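Local coordinates for protein GphF Dehydratase 1 (Archangium violaceum, PDB 6MBF) that probably dehydrates polyketide intermediates as a dehydratase domain of the gephyronic acid polyketide synthase, and is linked to olefin rearrangement during assembly of that product, at residues Phe8-Val16 / Phe26-Tyr37; Ala46-Leu55 / Val79-Ala89. All coordinates share one frame; numbering follows the deposited sequence.

Contact 1. Residues Phe8-Val16 / Phe26-Tyr37; sequences FHPLLGRRV and FTGTVSSDRPAY
The Phe26 ring is held between Leu12 and Arg15. Leu12 CD1 sits over the centre of one face, 3.9 Å from the ring centroid and 11° off its normal, a CH-pi contact. The CG of Arg15 covers the opposite face, offset toward the rim. With chi1 at -61°, Phe26 CG lies anti to its carbonyl carbon, and this turns the ring in between the two side chains. The other branch of Leu12, CD2, rests on Phe26 CB at 3.8 Å.

The second flat group is the Arg34 guanidinium. Pro35 CD lies over one face. Pro10 O lies at the edge, near the plane, and takes hydrogen bonds from both Arg34 NH1 and Arg34 NH2, each 3.2 Å long. The NH1 bond uses a lone pair of Pro10 O; the NH2 donor is tilted from the carbonyl plane. Arg34 NH2 also donates to Thr29 O at 2.6 Å. These bonds fix the rotation of the group and tie the 8-13 loop to the turn after the strand. Bends at chi2 and chi3 of Arg34 bring NH2 to Thr29 O and both terminal nitrogens to Pro10 O.

Arg14 and Thr27 form an antiparallel hydrogen-bonded pair, with Arg14 N to Thr27 O at 3.0 Å and the return bond from Thr27 N to Arg14 O. Beyond it the Gly13 and Gly28 CA atoms approach to 4.0 Å, a closeness possible because neither residue has a side chain.

This is the beta hairpin of strands 14-15 and 23-30. Strand 93-100 pairs with the other edge of 23-30. Helix 52-65 packs on Leu11, Leu12 and Phe26, and its Glu56 bonds His9 NE2. Pro200 of helix 200-214 touches Leu11 and Tyr37.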
loop_
_atom_site.group_PDB
_atom_site.type_symbol
_atom_site.label_atom_id
_atom_site.label_comp_id
_atom_site.label_asym_id
_atom_site.label_seq_id
_atom_site.Cartn_x
_atom_site.Cartn_y
_atom_site.Cartn_z
ATOM N N PHE A 8 -17.571 -3.995 -7.406
ATOM C CA PHE A 8 -16.915 -5.024 -8.204
ATOM C C PHE A 8 -15.410 -5.058 -7.923
ATOM O O PHE A 8 -14.763 -6.096 -8.077
ATOM C CB PHE A 8 -17.181 -4.803 -9.693
ATOM C CG PHE A 8 -16.557 -5.844 -10.575
ATOM C CD1 PHE A 8 -17.094 -7.121 -10.648
ATOM C CD2 PHE A 8 -15.432 -5.550 -11.326
ATOM C CE1 PHE A 8 -16.520 -8.085 -11.458
ATOM C CE2 PHE A 8 -14.853 -6.507 -12.138
ATOM C CZ PHE A 8 -15.398 -7.776 -12.203
ATOM N N HIS A 9 -14.851 -3.914 -7.533
ATOM C CA HIS A 9 -13.542 -3.968 -6.894
ATOM C C HIS A 9 -13.726 -3.993 -5.381
ATOM O O HIS A 9 -14.588 -3.281 -4.853
ATOM C CB HIS A 9 -12.686 -2.759 -7.290
ATOM C CG HIS A 9 -11.283 -2.795 -6.757
ATOM N ND1 HIS A 9 -10.955 -2.346 -5.493
ATOM C CD2 HIS A 9 -10.123 -3.207 -7.322
ATOM C CE1 HIS A 9 -9.654 -2.483 -5.304
ATOM N NE2 HIS A 9 -9.125 -3.006 -6.396
ATOM N N PRO A 10 -12.944 -4.792 -4.643
ATOM C CA PRO A 10 -13.221 -4.967 -3.203
ATOM C C PRO A 10 -13.032 -3.707 -2.375
ATOM O O PRO A 10 -13.534 -3.652 -1.243
ATOM C CB PRO A 10 -12.220 -6.054 -2.776
ATOM C CG PRO A 10 -11.743 -6.684 -4.042
ATOM C CD PRO A 10 -11.805 -5.608 -5.089
ATOM N N LEU A 11 -12.313 -2.709 -2.886
ATOM C CA LEU A 11 -12.098 -1.449 -2.182
ATOM C C LEU A 11 -12.735 -0.254 -2.877
ATOM O O LEU A 11 -13.314 0.614 -2.208
ATOM C CB LEU A 11 -10.589 -1.211 -2.026
ATOM C CG LEU A 11 -9.854 -2.264 -1.198
ATOM C CD1 LEU A 11 -8.360 -2.124 -1.432
ATOM C CD2 LEU A 11 -10.194 -2.097 0.276
ATOM N N LEU A 12 -12.643 -0.193 -4.211
ATOM C CA LEU A 12 -13.267 0.881 -4.977
ATOM C C LEU A 12 -14.786 0.830 -4.892
ATOM O O LEU A 12 -15.455 1.872 -4.926
ATOM C CB LEU A 12 -12.857 0.784 -6.447
ATOM C CG LEU A 12 -11.706 1.599 -7.012
ATOM C CD1 LEU A 12 -11.757 1.483 -8.529
ATOM C CD2 LEU A 12 -11.790 3.044 -6.574
ATOM N N GLY A 13 -15.347 -0.368 -4.832
ATOM C CA GLY A 13 -16.792 -0.506 -4.934
ATOM C C GLY A 13 -17.211 -0.439 -6.385
ATOM O O GLY A 13 -16.591 -1.065 -7.252
ATOM N N ARG A 14 -18.247 0.344 -6.668
ATOM C CA ARG A 14 -18.793 0.449 -8.011
ATOM C C ARG A 14 -18.717 1.889 -8.497
ATOM O O ARG A 14 -18.792 2.837 -7.704
ATOM C CB ARG A 14 -20.250 -0.035 -8.055
ATOM C CG ARG A 14 -21.151 0.661 -7.051
ATOM C CD ARG A 14 -22.581 0.147 -7.128
ATOM N NE ARG A 14 -23.211 0.539 -8.384
ATOM C CZ ARG A 14 -24.003 1.596 -8.522
ATOM N NH1 ARG A 14 -24.286 2.365 -7.477
ATOM N NH2 ARG A 14 -24.520 1.879 -9.710
ATOM N N ARG A 15 -18.562 2.055 -9.812
ATOM C CA ARG A 15 -18.638 3.392 -10.379
ATOM C C ARG A 15 -20.092 3.849 -10.406
ATOM O O ARG A 15 -20.975 3.116 -10.861
ATOM C CB ARG A 15 -18.045 3.441 -11.786
ATOM C CG ARG A 15 -17.930 4.866 -12.301
ATOM C CD ARG A 15 -17.242 4.945 -13.642
ATOM N NE ARG A 15 -17.435 6.267 -14.227
ATOM C CZ ARG A 15 -17.267 6.548 -15.514
ATOM N NH1 ARG A 15 -16.901 5.594 -16.360
ATOM N NH2 ARG A 15 -17.488 7.780 -15.956
ATOM N N VAL A 16 -20.339 5.054 -9.902
ATOM C CA VAL A 16 -21.691 5.612 -9.891
ATOM C C VAL A 16 -21.796 6.606 -11.040
ATOM O O VAL A 16 -20.766 6.997 -11.605
ATOM C CB VAL A 16 -22.013 6.267 -8.539
ATOM C CG1 VAL A 16 -21.946 5.229 -7.417
ATOM C CG2 VAL A 16 -21.080 7.458 -8.278
ATOM N N PHE A 26 -16.296 6.644 -7.627
ATOM C CA PHE A 26 -16.554 5.282 -7.185
ATOM C C PHE A 26 -16.977 5.323 -5.722
ATOM O O PHE A 26 -16.504 6.164 -4.950
ATOM C CB PHE A 26 -15.308 4.374 -7.315
ATOM C CG PHE A 26 -14.780 4.229 -8.725
ATOM C CD1 PHE A 26 -15.150 3.148 -9.514
ATOM C CD2 PHE A 26 -13.885 5.155 -9.241
ATOM C CE1 PHE A 26 -14.653 3.013 -10.808
ATOM C CE2 PHE A 26 -13.388 5.026 -10.533
ATOM C CZ PHE A 26 -13.772 3.948 -11.312
ATOM N N THR A 27 -17.854 4.407 -5.331
ATOM C CA THR A 27 -18.188 4.322 -3.916
ATOM C C THR A 27 -18.467 2.879 -3.531
ATOM O O THR A 27 -18.937 2.072 -4.338
ATOM C CB THR A 27 -19.387 5.209 -3.559
ATOM O OG1 THR A 27 -19.499 5.301 -2.133
ATOM C CG2 THR A 27 -20.667 4.621 -4.124
ATOM N N GLY A 28 -18.169 2.564 -2.275
ATOM C CA GLY A 28 -18.444 1.243 -1.753
ATOM C C GLY A 28 -18.472 1.312 -0.245
ATOM O O GLY A 28 -18.353 2.383 0.353
ATOM N N THR A 29 -18.642 0.143 0.361
ATOM C CA THR A 29 -18.626 -0.015 1.803
ATOM C C THR A 29 -17.590 -1.062 2.172
ATOM O O THR A 29 -17.507 -2.114 1.533
ATOM C CB THR A 29 -20.007 -0.432 2.326
ATOM O OG1 THR A 29 -20.957 0.606 2.046
ATOM C CG2 THR A 29 -19.963 -0.683 3.818
ATOM N N VAL A 30 -16.790 -0.768 3.197
ATOM C CA VAL A 30 -15.836 -1.731 3.731
ATOM C C VAL A 30 -16.034 -1.828 5.240
ATOM O O VAL A 30 -16.685 -0.988 5.861
ATOM C CB VAL A 30 -14.372 -1.350 3.408
ATOM C CG1 VAL A 30 -14.154 -1.263 1.885
ATOM C CG2 VAL A 30 -14.003 -0.053 4.100
ATOM N N SER A 31 -15.459 -2.875 5.826
ATOM C CA SER A 31 -15.365 -2.980 7.275
ATOM C C SER A 31 -14.079 -3.717 7.611
ATOM O O SER A 31 -13.403 -4.257 6.731
ATOM C CB SER A 31 -16.563 -3.721 7.872
ATOM O OG SER A 31 -16.425 -5.106 7.627
ATOM N N SER A 32 -13.763 -3.766 8.908
ATOM C CA SER A 32 -12.616 -4.541 9.364
ATOM C C SER A 32 -12.750 -6.022 9.014
ATOM O O SER A 32 -11.751 -6.747 9.055
ATOM C CB SER A 32 -12.414 -4.353 10.879
ATOM O OG SER A 32 -13.469 -4.916 11.654
ATOM N N ASP A 33 -13.956 -6.490 8.671
ATOM C CA ASP A 33 -14.170 -7.878 8.284
ATOM C C ASP A 33 -14.116 -8.118 6.777
ATOM O O ASP A 33 -14.025 -9.280 6.360
ATOM C CB ASP A 33 -15.527 -8.366 8.806
ATOM C CG ASP A 33 -15.628 -8.278 10.309
ATOM O OD1 ASP A 33 -14.640 -8.647 10.986
ATOM O OD2 ASP A 33 -16.684 -7.834 10.806
ATOM N N ARG A 34 -14.187 -7.074 5.950
ATOM C CA ARG A 34 -14.263 -7.287 4.508
ATOM C C ARG A 34 -13.792 -6.047 3.763
ATOM O O ARG A 34 -14.435 -4.997 3.862
ATOM C CB ARG A 34 -15.689 -7.628 4.070
ATOM C CG ARG A 34 -15.763 -8.136 2.629
ATOM C CD ARG A 34 -16.873 -7.489 1.814
ATOM N NE ARG A 34 -16.730 -6.035 1.712
ATOM C CZ ARG A 34 -16.030 -5.396 0.775
ATOM N NH1 ARG A 34 -15.373 -6.062 -0.171
ATOM N NH2 ARG A 34 -15.983 -4.070 0.786
ATOM N N PRO A 35 -12.669 -6.107 3.028
ATOM C CA PRO A 35 -11.695 -7.206 2.992
ATOM C C PRO A 35 -11.088 -7.488 4.363
ATOM O O PRO A 35 -10.887 -6.562 5.155
ATOM C CB PRO A 35 -10.620 -6.696 2.023
ATOM C CG PRO A 35 -11.322 -5.706 1.172
ATOM C CD PRO A 35 -12.321 -5.038 2.073
ATOM N N ALA A 36 -10.817 -8.765 4.635
ATOM C CA ALA A 36 -10.444 -9.183 5.985
ATOM C C ALA A 36 -9.143 -8.543 6.456
ATOM O O ALA A 36 -8.970 -8.323 7.662
ATOM C CB ALA A 36 -10.329 -10.704 6.047
ATOM N N TYR A 37 -8.221 -8.234 5.538
ATOM C CA TYR A 37 -6.950 -7.652 5.962
ATOM C C TYR A 37 -7.125 -6.268 6.575
ATOM O O TYR A 37 -6.215 -5.795 7.269
ATOM C CB TYR A 37 -5.955 -7.575 4.788
ATOM C CG TYR A 37 -6.106 -6.336 3.930
ATOM C CD1 TYR A 37 -5.418 -5.159 4.234
ATOM C CD2 TYR A 37 -6.922 -6.338 2.807
ATOM C CE1 TYR A 37 -5.561 -4.016 3.457
ATOM C CE2 TYR A 37 -7.058 -5.202 2.019
ATOM C CZ TYR A 37 -6.386 -4.050 2.349
ATOM O OH TYR A 37 -6.539 -2.926 1.571
HETATM O O HOH W 1 -16.441 -1.750 -1.432
HETATM O O HOH W 2 -14.502 3.849 -3.265
#

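Contact 2. Residues Ala46-Leu55 / Val79-Ala89; sequences AIVVLGVTYL and VTVWSPLVLRA
Val49 points into the 79-89 segment. Its CB lies 3.7 Å from Leu85 O and also near Leu85 CB. From there CG2 runs anti to the carbonyl carbon of Val49 and enters between two leucines. It meets Leu85 CG at 3.8 Å and Leu87 CD1 at 3.7 Å. The same valine is anchored through its backbone: Val49 N donates to Leu85 O at 2.9 Å in a nearly straight bond of 174°. Leu87 N donates to Ile47 O, and between these bonds Val48 and Val86 form an antiparallel non-hydrogen-bonded pair. The Val48 side chain is about 6 Å from a bound magnesium ion.

Tyr54 brings its hydroxyl to the same leucine, with Tyr54 OH 3.3 Å from Leu85 CB. A water bridges Tyr54 OH, Val49 O and Leu85 N. It accepts from Leu85 N and donates to Val49 O, giving both backbone atoms a partner. A second water joins Ile47 N to Leu87 O. Ile47 CD1 reaches Ala89 CB at 3.9 Å.

At the far end Leu55 CD2 packs on both methyls of Val79. Helix 52-65 thus packs on strand 73-81, consistent with the hotdog fold of this dehydratase family. Strand 46-48 joins the short, weakly bonded strand 86-87, with 42-43 on its other side. His123 of strand 121-131 touches Tyr54 and Leu85, and Leu203 of helix 200-214 touches Leu55.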
loop_
_atom_site.group_PDB
_atom_site.type_symbol
_atom_site.label_atom_id
_atom_site.label_comp_id
_atom_site.label_asym_id
_atom_site.label_seq_id
_atom_site.Cartn_x
_atom_site.Cartn_y
_atom_site.Cartn_z
ATOM N N ALA A 46 -5.835 0.724 17.893
ATOM C CA ALA A 46 -6.916 1.058 16.978
ATOM C C ALA A 46 -6.701 0.339 15.655
ATOM O O ALA A 46 -5.560 0.169 15.212
ATOM C CB ALA A 46 -6.982 2.569 16.744
ATOM N N ILE A 47 -7.795 -0.097 15.037
ATOM C CA ILE A 47 -7.710 -0.667 13.696
ATOM C C ILE A 47 -7.486 0.470 12.708
ATOM O O ILE A 47 -8.324 1.370 12.589
ATOM C CB ILE A 47 -8.982 -1.447 13.345
ATOM C CG1 ILE A 47 -9.268 -2.526 14.387
ATOM C CG2 ILE A 47 -8.853 -2.054 11.940
ATOM C CD1 ILE A 47 -10.697 -3.048 14.336
ATOM N N VAL A 48 -6.360 0.436 11.995
ATOM C CA VAL A 48 -5.974 1.512 11.082
ATOM C C VAL A 48 -5.803 0.930 9.682
ATOM O O VAL A 48 -4.993 0.017 9.475
ATOM C CB VAL A 48 -4.679 2.213 11.532
ATOM C CG1 VAL A 48 -4.258 3.261 10.504
ATOM C CG2 VAL A 48 -4.842 2.849 12.906
ATOM N N VAL A 49 -6.562 1.459 8.724
ATOM C CA VAL A 49 -6.473 0.983 7.348
ATOM C C VAL A 49 -5.077 1.261 6.805
ATOM O O VAL A 49 -4.579 2.388 6.886
ATOM C CB VAL A 49 -7.569 1.654 6.505
ATOM C CG1 VAL A 49 -7.327 1.467 4.993
ATOM C CG2 VAL A 49 -8.950 1.134 6.942
ATOM N N LEU A 50 -4.434 0.224 6.264
ATOM C CA LEU A 50 -3.097 0.375 5.701
ATOM C C LEU A 50 -3.109 1.341 4.517
ATOM O O LEU A 50 -4.010 1.305 3.676
ATOM C CB LEU A 50 -2.557 -0.983 5.246
ATOM C CG LEU A 50 -2.085 -2.004 6.281
ATOM C CD1 LEU A 50 -1.761 -3.306 5.570
ATOM C CD2 LEU A 50 -0.862 -1.467 7.000
ATOM N N GLY A 51 -2.091 2.202 4.455
ATOM C CA GLY A 51 -1.962 3.142 3.347
ATOM C C GLY A 51 -1.898 2.500 1.972
ATOM O O GLY A 51 -2.297 3.118 0.980
ATOM N N VAL A 52 -1.402 1.259 1.882
ATOM C CA VAL A 52 -1.373 0.583 0.589
ATOM C C VAL A 52 -2.775 0.411 0.019
ATOM O O VAL A 52 -2.930 0.284 -1.199
ATOM C CB VAL A 52 -0.645 -0.784 0.671
ATOM C CG1 VAL A 52 0.863 -0.588 0.797
ATOM C CG2 VAL A 52 -1.202 -1.653 1.814
ATOM N N THR A 53 -3.798 0.398 0.882
ATOM C CA THR A 53 -5.186 0.396 0.438
ATOM C C THR A 53 -5.446 1.522 -0.554
ATOM O O THR A 53 -6.083 1.312 -1.594
ATOM C CB THR A 53 -6.108 0.534 1.651
ATOM O OG1 THR A 53 -5.817 -0.513 2.594
ATOM C CG2 THR A 53 -7.577 0.471 1.234
ATOM N N TYR A 54 -4.931 2.717 -0.255
ATOM C CA TYR A 54 -5.167 3.876 -1.113
ATOM C C TYR A 54 -4.409 3.749 -2.426
ATOM O O TYR A 54 -4.913 4.155 -3.480
ATOM C CB TYR A 54 -4.755 5.156 -0.380
ATOM C CG TYR A 54 -5.340 5.240 1.009
ATOM C CD1 TYR A 54 -6.695 5.022 1.220
ATOM C CD2 TYR A 54 -4.536 5.507 2.114
ATOM C CE1 TYR A 54 -7.243 5.081 2.494
ATOM C CE2 TYR A 54 -5.075 5.568 3.397
ATOM C CZ TYR A 54 -6.428 5.355 3.579
ATOM O OH TYR A 54 -6.970 5.411 4.849
ATOM N N LEU A 55 -3.195 3.200 -2.387
ATOM C CA LEU A 55 -2.453 2.999 -3.628
ATOM C C LEU A 55 -3.184 2.026 -4.546
ATOM O O LEU A 55 -3.274 2.254 -5.762
ATOM C CB LEU A 55 -1.043 2.497 -3.315
ATOM C CG LEU A 55 -0.151 3.445 -2.505
ATOM C CD1 LEU A 55 1.223 2.828 -2.278
ATOM C CD2 LEU A 55 -0.025 4.776 -3.235
ATOM N N VAL A 79 1.403 11.111 -4.164
ATOM C CA VAL A 79 0.446 10.612 -3.180
ATOM C C VAL A 79 0.762 11.211 -1.820
ATOM O O VAL A 79 1.909 11.168 -1.357
ATOM C CB VAL A 79 0.468 9.077 -3.115
ATOM C CG1 VAL A 79 -0.542 8.576 -2.083
ATOM C CG2 VAL A 79 0.188 8.487 -4.481
ATOM N N THR A 80 -0.262 11.753 -1.171
ATOM C CA THR A 80 -0.191 12.203 0.210
ATOM C C THR A 80 -1.283 11.499 1.005
ATOM O O THR A 80 -2.437 11.455 0.567
ATOM C CB THR A 80 -0.359 13.734 0.298
ATOM O OG1 THR A 80 0.743 14.385 -0.354
ATOM C CG2 THR A 80 -0.435 14.195 1.756
ATOM N N VAL A 81 -0.916 10.943 2.160
ATOM C CA VAL A 81 -1.882 10.434 3.133
ATOM C C VAL A 81 -2.163 11.542 4.144
ATOM O O VAL A 81 -1.265 11.962 4.880
ATOM C CB VAL A 81 -1.361 9.170 3.833
ATOM C CG1 VAL A 81 -2.353 8.689 4.889
ATOM C CG2 VAL A 81 -1.064 8.080 2.818
ATOM N N TRP A 82 -3.411 12.008 4.189
ATOM C CA TRP A 82 -3.795 13.156 5.007
ATOM C C TRP A 82 -4.252 12.793 6.416
ATOM O O TRP A 82 -3.872 13.467 7.381
ATOM C CB TRP A 82 -4.899 13.936 4.298
ATOM C CG TRP A 82 -4.431 14.487 3.002
ATOM C CD1 TRP A 82 -4.617 13.949 1.763
ATOM C CD2 TRP A 82 -3.645 15.668 2.815
ATOM N NE1 TRP A 82 -4.019 14.739 0.814
ATOM C CE2 TRP A 82 -3.418 15.802 1.434
ATOM C CE3 TRP A 82 -3.127 16.635 3.682
ATOM C CZ2 TRP A 82 -2.685 16.860 0.897
ATOM C CZ3 TRP A 82 -2.401 17.684 3.149
ATOM C CH2 TRP A 82 -2.186 17.789 1.769
ATOM N N SER A 83 -5.098 11.776 6.558
ATOM C CA SER A 83 -5.660 11.415 7.856
ATOM C C SER A 83 -5.822 9.907 7.816
ATOM O O SER A 83 -6.319 9.379 6.807
ATOM C CB SER A 83 -7.008 12.067 8.160
ATOM O OG SER A 83 -6.846 13.400 8.613
ATOM N N PRO A 84 -5.433 9.199 8.874
ATOM C CA PRO A 84 -5.671 7.757 8.906
ATOM C C PRO A 84 -7.161 7.467 8.936
ATOM O O PRO A 84 -7.975 8.289 9.376
ATOM C CB PRO A 84 -4.983 7.314 10.203
ATOM C CG PRO A 84 -5.029 8.516 11.071
ATOM C CD PRO A 84 -4.905 9.703 10.154
ATOM N N LEU A 85 -7.517 6.292 8.433
ATOM C CA LEU A 85 -8.876 5.783 8.518
ATOM C C LEU A 85 -8.899 4.754 9.645
ATOM O O LEU A 85 -8.321 3.665 9.525
ATOM C CB LEU A 85 -9.332 5.186 7.186
ATOM C CG LEU A 85 -10.694 4.476 7.191
ATOM C CD1 LEU A 85 -11.747 5.341 7.855
ATOM C CD2 LEU A 85 -11.116 4.115 5.767
ATOM N N VAL A 86 -9.528 5.117 10.748
ATOM C CA VAL A 86 -9.679 4.214 11.879
ATOM C C VAL A 86 -11.027 3.533 11.745
ATOM O O VAL A 86 -12.057 4.204 11.602
ATOM C CB VAL A 86 -9.579 4.976 13.209
ATOM C CG1 VAL A 86 -9.798 4.027 14.373
ATOM C CG2 VAL A 86 -8.236 5.696 13.321
ATOM N N LEU A 87 -11.021 2.204 11.769
ATOM C CA LEU A 87 -12.235 1.406 11.766
ATOM C C LEU A 87 -12.530 0.926 13.179
ATOM O O LEU A 87 -11.619 0.529 13.912
ATOM C CB LEU A 87 -12.097 0.191 10.843
ATOM C CG LEU A 87 -11.839 0.482 9.362
ATOM C CD1 LEU A 87 -11.542 -0.833 8.648
ATOM C CD2 LEU A 87 -13.023 1.220 8.714
ATOM N N ARG A 88 -13.801 0.955 13.565
ATOM C CA ARG A 88 -14.233 0.197 14.732
ATOM C C ARG A 88 -14.653 -1.192 14.271
ATOM O O ARG A 88 -15.400 -1.326 13.296
ATOM C CB ARG A 88 -15.388 0.884 15.462
ATOM C CG ARG A 88 -15.220 2.370 15.655
ATOM C CD ARG A 88 -13.997 2.751 16.477
ATOM N NE ARG A 88 -13.941 4.208 16.642
ATOM C CZ ARG A 88 -12.887 4.872 17.108
ATOM N NH1 ARG A 88 -11.789 4.221 17.463
ATOM N NH2 ARG A 88 -12.925 6.197 17.209
ATOM N N ALA A 89 -14.153 -2.219 14.957
ATOM C CA ALA A 89 -14.354 -3.613 14.570
ATOM C C ALA A 89 -15.789 -3.886 14.148
ATOM O O ALA A 89 -16.732 -3.632 14.906
ATOM C CB ALA A 89 -13.971 -4.527 15.732
HETATM O O HOH W 3 -10.278 0.708 16.195
HETATM O O HOH W 4 -5.351 4.964 6.881
#

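In the fold
From the N terminus, contact 1 comes first and closes a short hairpin loop, with nine residues between its segments. The chain then enters 46-55, and contact 2 closes a longer loop of 23 residues that holds most of helix 52-65. The two loops follow in series and neither encloses the other. They still meet in space: Tyr37 OH probably bonds Thr53 OG1, Leu11 packs on Thr53, and Ser32 lies against Leu87 and Ala89. Contact 1 sets 14-15 as the outermost strand on 23-30, which in turn pairs with 93-100, while contact 2 fastens the helix to 73-81. Together they tie hairpin, helix and strands into a hotdog unit, consistent with the family.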